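Local coordinates for protein enoyl-CoA hydratase, EchA3 (Mycobacterium marinum M, PDB 3R6H) that probably acts as a lyase of lipid metabolism, adding water to enoyl-CoA thioesters as enoyl-CoA hydratases do, at residues G84-L92 and M109-G117. Sequence-based numbering, arbitrary orientation.
Sequences GFELSYRLL and MGAFLLCSG
In the buried core of this crotonase-like fold, Ser88 on helix 75-92 meets Ser116 just past the end of helix 109-114, where the segments 84-92 and 109-114 run nearly parallel (15°), their axes 9.6 Å apart at closest approach. Ser88 OG donates to Ser116 OG at 2.8 Å, and Ser116 OG donates in turn to Phe112 O at 2.7 Å, one turn back in its own chain. That second donor stands 30° out of the carbonyl plane. With chi1 of -55°, Ser116 OG lies beside its own backbone N, turned back toward the helix it has just left.

At the N-terminal end of helix 109-114, the Met109 chain, bent at chi2 and chi3, carries its sulfur obliquely against the Phe85 ring in a Met-aromatic contact, SD 4.3 Å from the centroid. Its methyl faces helix 75-92, with Met109 CE 3.3 Å from Gly84 O and 3.5 Å from Ser88 OG. Phe112 CD2 approaches the edge of the Phe85 ring, while the Phe112 side chain also lies about 4 Å from a bound potassium ion. Ala143 of helix 141-150 touches both rings.

Toward the other end, Leu91 CD1 meets Leu113 CD1 at 3.7 Å, and Leu92 CG and CD2 pack against the CA and carbonyl O of Ser116. Two hydrogen bonds thus grip Ser116 OG, satisfying buried polar atoms among apolar side chains and fixing the hydroxyl's rotation.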
loop_
_atom_site.group_PDB
_atom_site.type_symbol
_atom_site.label_atom_id
_atom_site.label_comp_id
_atom_site.label_asym_id
_atom_site.label_seq_id
_atom_site.Cartn_x
_atom_site.Cartn_y
_atom_site.Cartn_z
ATOM N N GLY A 84 4.201 -26.028 -2.307
ATOM C CA GLY A 84 3.196 -24.982 -2.617
ATOM C C GLY A 84 3.856 -23.629 -2.719
ATOM O O GLY A 84 3.648 -22.885 -3.686
ATOM N N PHE A 85 4.681 -23.304 -1.728
ATOM C CA PHE A 85 5.358 -22.012 -1.712
ATOM C C PHE A 85 6.488 -21.947 -2.698
ATOM O O PHE A 85 6.762 -20.880 -3.223
ATOM C CB PHE A 85 5.753 -21.642 -0.277
ATOM C CG PHE A 85 4.559 -21.516 0.600
ATOM C CD1 PHE A 85 3.554 -20.626 0.239
ATOM C CD2 PHE A 85 4.405 -22.286 1.746
ATOM C CE1 PHE A 85 2.400 -20.509 1.027
ATOM C CE2 PHE A 85 3.247 -22.174 2.530
ATOM C CZ PHE A 85 2.253 -21.315 2.153
ATOM N N GLU A 86 7.122 -23.094 -3.002
ATOM C CA GLU A 86 8.078 -23.105 -4.102
ATOM C C GLU A 86 7.393 -22.764 -5.459
ATOM O O GLU A 86 7.973 -22.057 -6.308
ATOM C CB GLU A 86 8.781 -24.453 -4.207
ATOM C CG GLU A 86 9.955 -24.403 -5.152
ATOM C CD GLU A 86 11.105 -23.550 -4.605
ATOM O OE1 GLU A 86 11.457 -23.728 -3.414
ATOM O OE2 GLU A 86 11.622 -22.680 -5.360
ATOM N N LEU A 87 6.186 -23.271 -5.676
ATOM C CA LEU A 87 5.418 -22.893 -6.867
ATOM C C LEU A 87 5.145 -21.382 -6.921
ATOM O O LEU A 87 5.290 -20.776 -7.987
ATOM C CB LEU A 87 4.104 -23.677 -7.010
ATOM C CG LEU A 87 4.160 -25.029 -7.725
ATOM C CD1 LEU A 87 2.937 -25.890 -7.352
ATOM C CD2 LEU A 87 4.296 -24.833 -9.245
ATOM N N SER A 88 4.733 -20.782 -5.804
ATOM C CA SER A 88 4.600 -19.305 -5.756
ATOM C C SER A 88 5.886 -18.604 -6.150
ATOM O O SER A 88 5.871 -17.663 -6.924
ATOM C CB SER A 88 4.188 -18.800 -4.364
ATOM O OG SER A 88 2.849 -19.116 -4.082
ATOM N N TYR A 89 7.008 -19.058 -5.595
ATOM C CA TYR A 89 8.310 -18.495 -5.894
ATOM C C TYR A 89 8.624 -18.637 -7.393
ATOM O O TYR A 89 9.093 -17.700 -8.027
ATOM C CB TYR A 89 9.396 -19.211 -5.070
ATOM C CG TYR A 89 10.764 -18.565 -5.222
ATOM C CD1 TYR A 89 11.570 -18.841 -6.321
ATOM C CD2 TYR A 89 11.231 -17.670 -4.283
ATOM C CE1 TYR A 89 12.785 -18.217 -6.487
ATOM C CE2 TYR A 89 12.442 -17.061 -4.431
ATOM C CZ TYR A 89 13.222 -17.325 -5.525
ATOM O OH TYR A 89 14.445 -16.686 -5.641
ATOM N N ARG A 90 8.348 -19.814 -7.943
ATOM C CA ARG A 90 8.615 -20.111 -9.351
ATOM C C ARG A 90 7.836 -19.176 -10.272
ATOM O O ARG A 90 8.387 -18.674 -11.259
ATOM C CB ARG A 90 8.281 -21.580 -9.681
ATOM C CG ARG A 90 8.729 -21.982 -11.055
ATOM C CD ARG A 90 8.579 -23.459 -11.326
ATOM N NE ARG A 90 9.030 -23.784 -12.682
ATOM C CZ ARG A 90 8.970 -25.011 -13.235
ATOM N NH1 ARG A 90 8.440 -26.025 -12.584
ATOM N NH2 ARG A 90 9.422 -25.214 -14.466
ATOM N N LEU A 91 6.570 -18.923 -9.937
ATOM C CA LEU A 91 5.717 -18.048 -10.756
ATOM C C LEU A 91 6.044 -16.560 -10.540
ATOM O O LEU A 91 6.061 -15.783 -11.497
ATOM C CB LEU A 91 4.235 -18.348 -10.513
ATOM C CG LEU A 91 3.863 -19.740 -11.046
ATOM C CD1 LEU A 91 2.473 -20.044 -10.606
ATOM C CD2 LEU A 91 4.021 -19.838 -12.568
ATOM N N LEU A 92 6.336 -16.172 -9.305
ATOM C CA LEU A 92 6.729 -14.788 -9.017
ATOM C C LEU A 92 8.062 -14.358 -9.652
ATOM O O LEU A 92 8.287 -13.165 -9.900
ATOM C CB LEU A 92 6.742 -14.502 -7.513
ATOM C CG LEU A 92 5.376 -14.259 -6.882
ATOM C CD1 LEU A 92 5.561 -14.282 -5.332
ATOM C CD2 LEU A 92 4.723 -12.949 -7.339
ATOM N N MET A 109 -4.089 -21.575 0.081
ATOM C CA MET A 109 -3.039 -21.708 -0.946
ATOM C C MET A 109 -3.522 -21.338 -2.372
ATOM O O MET A 109 -2.726 -20.883 -3.191
ATOM C CB MET A 109 -2.387 -23.105 -0.927
ATOM C CG MET A 109 -1.200 -23.273 -1.872
ATOM S SD MET A 109 0.263 -22.302 -1.429
ATOM C CE MET A 109 0.660 -21.595 -3.020
ATOM N N GLY A 110 -4.815 -21.468 -2.661
ATOM C CA GLY A 110 -5.346 -21.038 -3.943
ATOM C C GLY A 110 -5.225 -19.522 -4.104
ATOM O O GLY A 110 -4.930 -19.020 -5.189
ATOM N N ALA A 111 -5.479 -18.804 -3.016
ATOM C CA ALA A 111 -5.288 -17.346 -3.001
ATOM C C ALA A 111 -3.806 -16.963 -3.118
ATOM O O ALA A 111 -3.450 -15.976 -3.769
ATOM C CB ALA A 111 -5.932 -16.736 -1.703
ATOM N N PHE A 112 -2.928 -17.700 -2.458
ATOM C CA PHE A 112 -1.500 -17.393 -2.565
ATOM C C PHE A 112 -0.995 -17.655 -3.977
ATOM O O PHE A 112 -0.212 -16.857 -4.495
ATOM C CB PHE A 112 -0.666 -18.129 -1.512
ATOM C CG PHE A 112 -1.240 -18.068 -0.134
ATOM C CD1 PHE A 112 -1.844 -16.905 0.364
ATOM C CD2 PHE A 112 -1.179 -19.184 0.688
ATOM C CE1 PHE A 112 -2.417 -16.877 1.627
ATOM C CE2 PHE A 112 -1.746 -19.161 1.947
ATOM C CZ PHE A 112 -2.363 -18.024 2.440
ATOM N N LEU A 113 -1.473 -18.742 -4.602
ATOM C CA LEU A 113 -1.170 -19.033 -6.001
ATOM C C LEU A 113 -1.685 -17.898 -6.920
ATOM O O LEU A 113 -0.949 -17.445 -7.813
ATOM C CB LEU A 113 -1.744 -20.413 -6.407
ATOM C CG LEU A 113 -1.428 -20.877 -7.824
ATOM C CD1 LEU A 113 0.067 -21.013 -7.944
ATOM C CD2 LEU A 113 -2.120 -22.230 -8.147
ATOM N N LEU A 114 -2.924 -17.453 -6.689
ATOM C CA LEU A 114 -3.532 -16.351 -7.442
ATOM C C LEU A 114 -2.616 -15.107 -7.373
ATOM O O LEU A 114 -2.366 -14.451 -8.379
ATOM C CB LEU A 114 -4.932 -16.032 -6.870
ATOM C CG LEU A 114 -5.580 -14.736 -7.323
ATOM C CD1 LEU A 114 -5.859 -14.818 -8.840
ATOM C CD2 LEU A 114 -6.853 -14.504 -6.466
ATOM N N CYS A 115 -2.089 -14.824 -6.176
ATOM C CA CYS A 115 -1.194 -13.680 -5.947
ATOM C C CYS A 115 0.244 -13.873 -6.479
ATOM O O CYS A 115 1.102 -12.980 -6.314
ATOM C CB CYS A 115 -1.124 -13.397 -4.463
ATOM S SG CYS A 115 -2.616 -12.621 -3.806
ATOM N N SER A 116 0.506 -15.011 -7.131
ATOM C CA SER A 116 1.838 -15.337 -7.614
ATOM C C SER A 116 2.059 -15.018 -9.098
ATOM O O SER A 116 3.153 -15.233 -9.582
ATOM C CB SER A 116 2.184 -16.823 -7.335
ATOM O OG SER A 116 2.032 -17.133 -5.946
ATOM N N GLY A 117 1.040 -14.472 -9.784
ATOM C CA GLY A 117 1.172 -14.058 -11.185
ATOM C C GLY A 117 1.240 -12.556 -11.368
ATOM O O GLY A 117 0.911 -11.765 -10.451
#